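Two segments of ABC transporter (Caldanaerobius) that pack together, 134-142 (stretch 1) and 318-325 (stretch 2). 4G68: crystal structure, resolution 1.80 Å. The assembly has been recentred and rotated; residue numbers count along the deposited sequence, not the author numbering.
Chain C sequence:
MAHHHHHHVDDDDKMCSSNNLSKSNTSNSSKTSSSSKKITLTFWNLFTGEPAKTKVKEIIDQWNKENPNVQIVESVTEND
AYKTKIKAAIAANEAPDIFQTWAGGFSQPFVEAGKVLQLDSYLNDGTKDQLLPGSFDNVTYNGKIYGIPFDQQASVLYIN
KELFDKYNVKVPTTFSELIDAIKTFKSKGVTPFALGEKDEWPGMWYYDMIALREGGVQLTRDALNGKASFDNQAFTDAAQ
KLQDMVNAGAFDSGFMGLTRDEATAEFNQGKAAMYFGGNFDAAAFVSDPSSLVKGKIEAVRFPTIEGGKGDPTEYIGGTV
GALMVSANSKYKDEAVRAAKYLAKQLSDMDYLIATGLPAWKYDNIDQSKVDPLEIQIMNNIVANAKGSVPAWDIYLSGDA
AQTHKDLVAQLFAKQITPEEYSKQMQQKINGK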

ATOM      1  N   GLY C 134     -17.688  -1.718   6.085  1.00 26.61           N
ATOM      2  CA  GLY C 134     -16.657  -2.747   5.925  1.00 27.56           C
ATOM      3  C   GLY C 134     -15.247  -2.382   6.416  1.00 28.71           C
ATOM      4  O   GLY C 134     -14.303  -3.177   6.236  1.00 29.93           O
ATOM      5  N   SER C 135     -15.087  -1.198   7.030  1.00 27.27           N
ATOM      6  CA  SER C 135     -13.755  -0.748   7.468  1.00 25.20           C
ATOM      7  C   SER C 135     -13.045  -1.677   8.479  1.00 25.90           C
ATOM      8  O   SER C 135     -11.787  -1.771   8.500  1.00 22.35           O
ATOM      9  N   PHE C 136     -13.840  -2.357   9.316  1.00 26.86           N
ATOM     10  CA  PHE C 136     -13.311  -3.147  10.451  1.00 27.29           C
ATOM     11  C   PHE C 136     -12.992  -4.614  10.113  1.00 29.35           C
ATOM     12  O   PHE C 136     -12.400  -5.344  10.925  1.00 28.12           O
ATOM     13  N   ASP C 137     -13.389  -5.064   8.929  1.00 29.80           N
ATOM     14  CA  ASP C 137     -13.132  -6.476   8.532  1.00 33.78           C
ATOM     15  C   ASP C 137     -11.668  -6.931   8.737  1.00 34.07           C
ATOM     16  O   ASP C 137     -11.423  -7.995   9.316  1.00 31.08           O
ATOM     17  N   ASN C 138     -10.701  -6.143   8.249  1.00 30.87           N
ATOM     18  CA  ASN C 138      -9.307  -6.571   8.345  1.00 28.98           C
ATOM     19  C   ASN C 138      -8.697  -6.540   9.753  1.00 27.14           C
ATOM     20  O   ASN C 138      -7.827  -7.356  10.034  1.00 27.75           O
ATOM     21  N   VAL C 139      -9.167  -5.635  10.614  1.00 21.40           N
ATOM     22  CA  VAL C 139      -8.763  -5.568  12.013  1.00 24.45           C
ATOM     23  C   VAL C 139      -9.553  -6.540  12.928  1.00 24.93           C
ATOM     24  O   VAL C 139      -9.352  -6.550  14.128  1.00 24.36           O
ATOM     25  N   THR C 140     -10.433  -7.357  12.336  1.00 23.73           N
ATOM     26  CA  THR C 140     -11.219  -8.343  13.073  1.00 22.57           C
ATOM     27  C   THR C 140     -10.474  -9.701  13.024  1.00 25.80           C
ATOM     28  O   THR C 140     -10.135 -10.207  11.950  1.00 24.82           O
ATOM     29  N   TYR C 141     -10.181 -10.240  14.209  1.00 23.88           N
ATOM     30  CA  TYR C 141      -9.558 -11.543  14.333  1.00 25.67           C
ATOM     31  C   TYR C 141     -10.339 -12.354  15.365  1.00 26.83           C
ATOM     32  O   TYR C 141     -10.561 -11.899  16.502  1.00 24.92           O
ATOM     33  N   ASN C 142     -10.749 -13.550  14.953  1.00 28.91           N
ATOM     34  CA  ASN C 142     -11.565 -14.406  15.797  1.00 29.42           C
ATOM     35  C   ASN C 142     -12.799 -13.625  16.293  1.00 26.04           C
ATOM     36  O   ASN C 142     -13.162 -13.719  17.451  1.00 27.39           O
ATOM     37  N   GLY C 318      -7.194  -2.468  -0.340  1.00 24.12           N
ATOM     38  CA  GLY C 318      -8.183  -2.858   0.719  1.00 23.55           C
ATOM     39  C   GLY C 318      -7.985  -1.941   1.923  1.00 23.32           C
ATOM     40  O   GLY C 318      -7.073  -1.103   1.902  1.00 26.79           O
ATOM     41  N   THR C 319      -8.822  -2.090   2.952  1.00 24.56           N
ATOM     42  CA  THR C 319      -8.717  -1.242   4.153  1.00 22.87           C
ATOM     43  C   THR C 319      -7.707  -1.883   5.103  1.00 24.45           C
ATOM     44  O   THR C 319      -8.016  -2.783   5.868  1.00 23.71           O
ATOM     45  N   VAL C 320      -6.481  -1.382   5.073  1.00 23.74           N
ATOM     46  CA  VAL C 320      -5.429  -2.096   5.751  1.00 22.96           C
ATOM     47  C   VAL C 320      -4.646  -1.188   6.665  1.00 23.65           C
ATOM     48  O   VAL C 320      -3.926  -1.705   7.516  1.00 24.12           O
ATOM     49  N   GLY C 321      -4.733   0.146   6.481  1.00 22.94           N
ATOM     50  CA  GLY C 321      -3.992   1.049   7.376  1.00 21.01           C
ATOM     51  C   GLY C 321      -4.795   1.139   8.678  1.00 20.57           C
ATOM     52  O   GLY C 321      -5.973   1.408   8.650  1.00 19.11           O
ATOM     53  N   ALA C 322      -4.172   0.829   9.812  1.00 21.99           N
ATOM     54  CA  ALA C 322      -4.874   0.897  11.116  1.00 22.65           C
ATOM     55  C   ALA C 322      -3.907   1.359  12.223  1.00 22.66           C
ATOM     56  O   ALA C 322      -2.676   1.339  12.030  1.00 21.38           O
ATOM     57  N   LEU C 323      -4.504   1.821  13.331  1.00 24.57           N
ATOM     58  CA  LEU C 323      -3.800   2.089  14.598  1.00 23.98           C
ATOM     59  C   LEU C 323      -4.164   0.999  15.609  1.00 24.62           C
ATOM     60  O   LEU C 323      -5.332   0.674  15.755  1.00 23.31           O
HETATM   61  N   MSE C 324      -3.150   0.453  16.299  1.00 22.89           N
HETATM   62  CA  MSE C 324      -3.401  -0.540  17.380  1.00 25.35           C
HETATM   63  C   MSE C 324      -2.894   0.027  18.694  1.00 24.77           C
HETATM   64  O   MSE C 324      -1.986   0.864  18.721  1.00 25.90           O
ATOM     65  N   VAL C 325      -3.526  -0.419  19.777  1.00 26.96           N
ATOM     66  CA  VAL C 325      -3.164  -0.081  21.138  1.00 24.00           C
ATOM     67  C   VAL C 325      -2.533  -1.339  21.746  1.00 24.74           C
ATOM     68  O   VAL C 325      -3.127  -2.430  21.726  1.00 23.72           O
TER

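Which side chains fill the space between the two stretches? From the first, Asn-138, Val-139 and Tyr-141 have CA-to-CB bonds that point toward the second; from the second, Thr-319, Ala-322 and Met-324 return the gesture. Phe-136 points away, as do Val-320 and Leu-323, so the extended strand gives alternate residues, Ala-322 and Met-324, to this contact and turns Leu-323 from it. The interface is small, burying 305 Å² in all, and joins residues that, where they touch, are at least 181 apart in sequence.

What holds the polar end together? Asn-138, with chi1 at -79° (m) and chi2 at -44°, carries its amide across the gap so that ND2 donates a hydrogen bond to the backbone O of Thr-319, 3.0 Å away with an N-H...O angle of 158°. A side-chain amide thus ties the first stretch to a backbone carbonyl at the residue where the second chain turns a corner. Asn-138 ND2 also lies 4.0 Å from CG1 of Val-320, a methyl that reaches the contact although the CA-to-CB bond of its residue points away. Thr-319, also m at -56°, has its methyl CG2 3.5 Å from the backbone O of Ser-135, and 4.4 Å from CB of that serine. Ser-135 itself points sideways, and its OG is hydrogen-bonded to a residue flanking the stretches.

How does the contact become apolar further along? Val-139 in the m rotamer (-61°) brings CG1 to 3.6 Å from CB of Ala-322, while CG2 lies farther from that methyl. The short alanine side chain meets a branched one at van der Waals distance. Beyond this pair Met-324, present as selenomethionine, runs out in an m, t, t conformation (-79°, -177°, 173°). The trans chi2 and chi3 carry Met-324 CE to 4.2 Å from Tyr-141 CE2. The tyrosine, m at -57° with chi2 at -102°, receives that methyl obliquely, and its OH is hydrogen-bonded elsewhere in the structure.

How is the first stretch folded where it meets the second? Two successive type I turns, Gly-134 to Asp-137 and Asp-137 to Thr-140, fold the backbone compactly. The first has a weak hydrogen bond from Asp-137 N to Gly-134 O, at 3.4 Å; in the second, Thr-140 N reaches Asp-137 O at 3.2 Å. Thr-140 adds a side-chain tie: chi1 at -58° (m) lets OG1 donate to the backbone O of Phe-136 at 2.7 Å, a tie that spans the second turn, made by a residue with no contact to the other stretch.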

ATOM      1  CB  SER C 135     -13.809   0.689   8.050  1.00 25.84           C
ATOM      2  OG  SER C 135     -13.912   1.668   7.020  1.00 26.39           O
ATOM      3  CB  PHE C 136     -14.258  -3.049  11.679  1.00 26.99           C
ATOM      4  CG  PHE C 136     -14.242  -1.679  12.339  1.00 27.27           C
ATOM      5  CD1 PHE C 136     -13.288  -1.357  13.306  1.00 24.09           C
ATOM      6  CD2 PHE C 136     -15.180  -0.692  11.983  1.00 28.29           C
ATOM      7  CE1 PHE C 136     -13.250  -0.071  13.904  1.00 24.28           C
ATOM      8  CE2 PHE C 136     -15.151   0.582  12.579  1.00 26.10           C
ATOM      9  CZ  PHE C 136     -14.178   0.896  13.539  1.00 23.26           C
ATOM     10  CB  ASP C 137     -13.543  -6.725   7.075  1.00 33.65           C
ATOM     11  CG  ASP C 137     -15.013  -6.392   6.817  1.00 38.25           C
ATOM     12  OD1 ASP C 137     -15.731  -6.068   7.788  1.00 36.24           O
ATOM     13  OD2 ASP C 137     -15.445  -6.463   5.641  1.00 38.96           O
ATOM     14  CB  ASN C 138      -8.433  -5.825   7.347  1.00 28.78           C
ATOM     15  CG  ASN C 138      -8.552  -6.397   5.961  1.00 29.37           C
ATOM     16  OD1 ASN C 138      -8.547  -7.592   5.808  1.00 23.02           O
ATOM     17  ND2 ASN C 138      -8.649  -5.536   4.944  1.00 30.85           N
ATOM     18  CB  VAL C 139      -8.848  -4.116  12.581  1.00 25.50           C
ATOM     19  CG1 VAL C 139      -7.923  -3.157  11.807  1.00 26.38           C
ATOM     20  CG2 VAL C 139     -10.285  -3.596  12.556  1.00 27.46           C
ATOM     21  CB  THR C 140     -12.657  -8.506  12.497  1.00 23.31           C
ATOM     22  OG1 THR C 140     -13.333  -7.240  12.528  1.00 21.81           O
ATOM     23  CG2 THR C 140     -13.485  -9.509  13.334  1.00 22.26           C
ATOM     24  CB  TYR C 141      -8.118 -11.392  14.799  1.00 24.42           C
ATOM     25  CG  TYR C 141      -7.234 -10.520  13.923  1.00 25.01           C
ATOM     26  CD1 TYR C 141      -6.316 -11.086  13.033  1.00 23.36           C
ATOM     27  CD2 TYR C 141      -7.313  -9.131  14.002  1.00 24.74           C
ATOM     28  CE1 TYR C 141      -5.519 -10.285  12.234  1.00 23.81           C
ATOM     29  CE2 TYR C 141      -6.507  -8.324  13.257  1.00 25.52           C
ATOM     30  CZ  TYR C 141      -5.621  -8.885  12.351  1.00 25.91           C
ATOM     31  OH  TYR C 141      -4.828  -8.029  11.629  1.00 21.17           O
ATOM     32  CB  ASN C 142     -10.725 -14.882  16.976  1.00 30.95           C
ATOM     33  CG  ASN C 142      -9.430 -15.526  16.533  1.00 34.80           C
ATOM     34  OD1 ASN C 142      -9.442 -16.604  15.927  1.00 39.36           O
ATOM     35  ND2 ASN C 142      -8.295 -14.861  16.817  1.00 32.62           N
ATOM     36  CB  THR C 319     -10.064  -1.016   4.845  1.00 22.53           C
ATOM     37  OG1 THR C 319     -10.982  -0.461   3.905  1.00 19.62           O
ATOM     38  CG2 THR C 319      -9.895  -0.072   6.085  1.00 21.00           C
ATOM     39  CB  VAL C 320      -4.427  -2.740   4.749  1.00 20.36           C
ATOM     40  CG1 VAL C 320      -5.052  -3.962   4.028  1.00 19.41           C
ATOM     41  CG2 VAL C 320      -3.982  -1.690   3.726  1.00 21.55           C
ATOM     42  CB  ALA C 322      -5.539  -0.420  11.490  1.00 21.41           C
ATOM     43  CB  LEU C 323      -4.158   3.470  15.165  1.00 24.07           C
ATOM     44  CG  LEU C 323      -3.947   4.669  14.223  1.00 24.16           C
ATOM     45  CD1 LEU C 323      -4.284   5.987  14.895  1.00 24.49           C
ATOM     46  CD2 LEU C 323      -2.509   4.688  13.711  1.00 21.92           C
HETATM   47  CB  MSE C 324      -2.763  -1.857  16.980  1.00 26.45           C
HETATM   48  CG  MSE C 324      -3.671  -2.558  15.969  1.00 23.40           C
HETATM   49 SE   MSE C 324      -2.832  -4.307  15.577  1.00 31.31          SE
HETATM   50  CE  MSE C 324      -4.341  -4.957  14.506  1.00 23.72           C
ATOM     51  CB  VAL C 325      -4.435   0.314  21.963  1.00 25.88           C
ATOM     52  CG1 VAL C 325      -4.115   0.422  23.458  1.00 26.40           C
ATOM     53  CG2 VAL C 325      -5.038   1.645  21.442  1.00 21.56           C
TER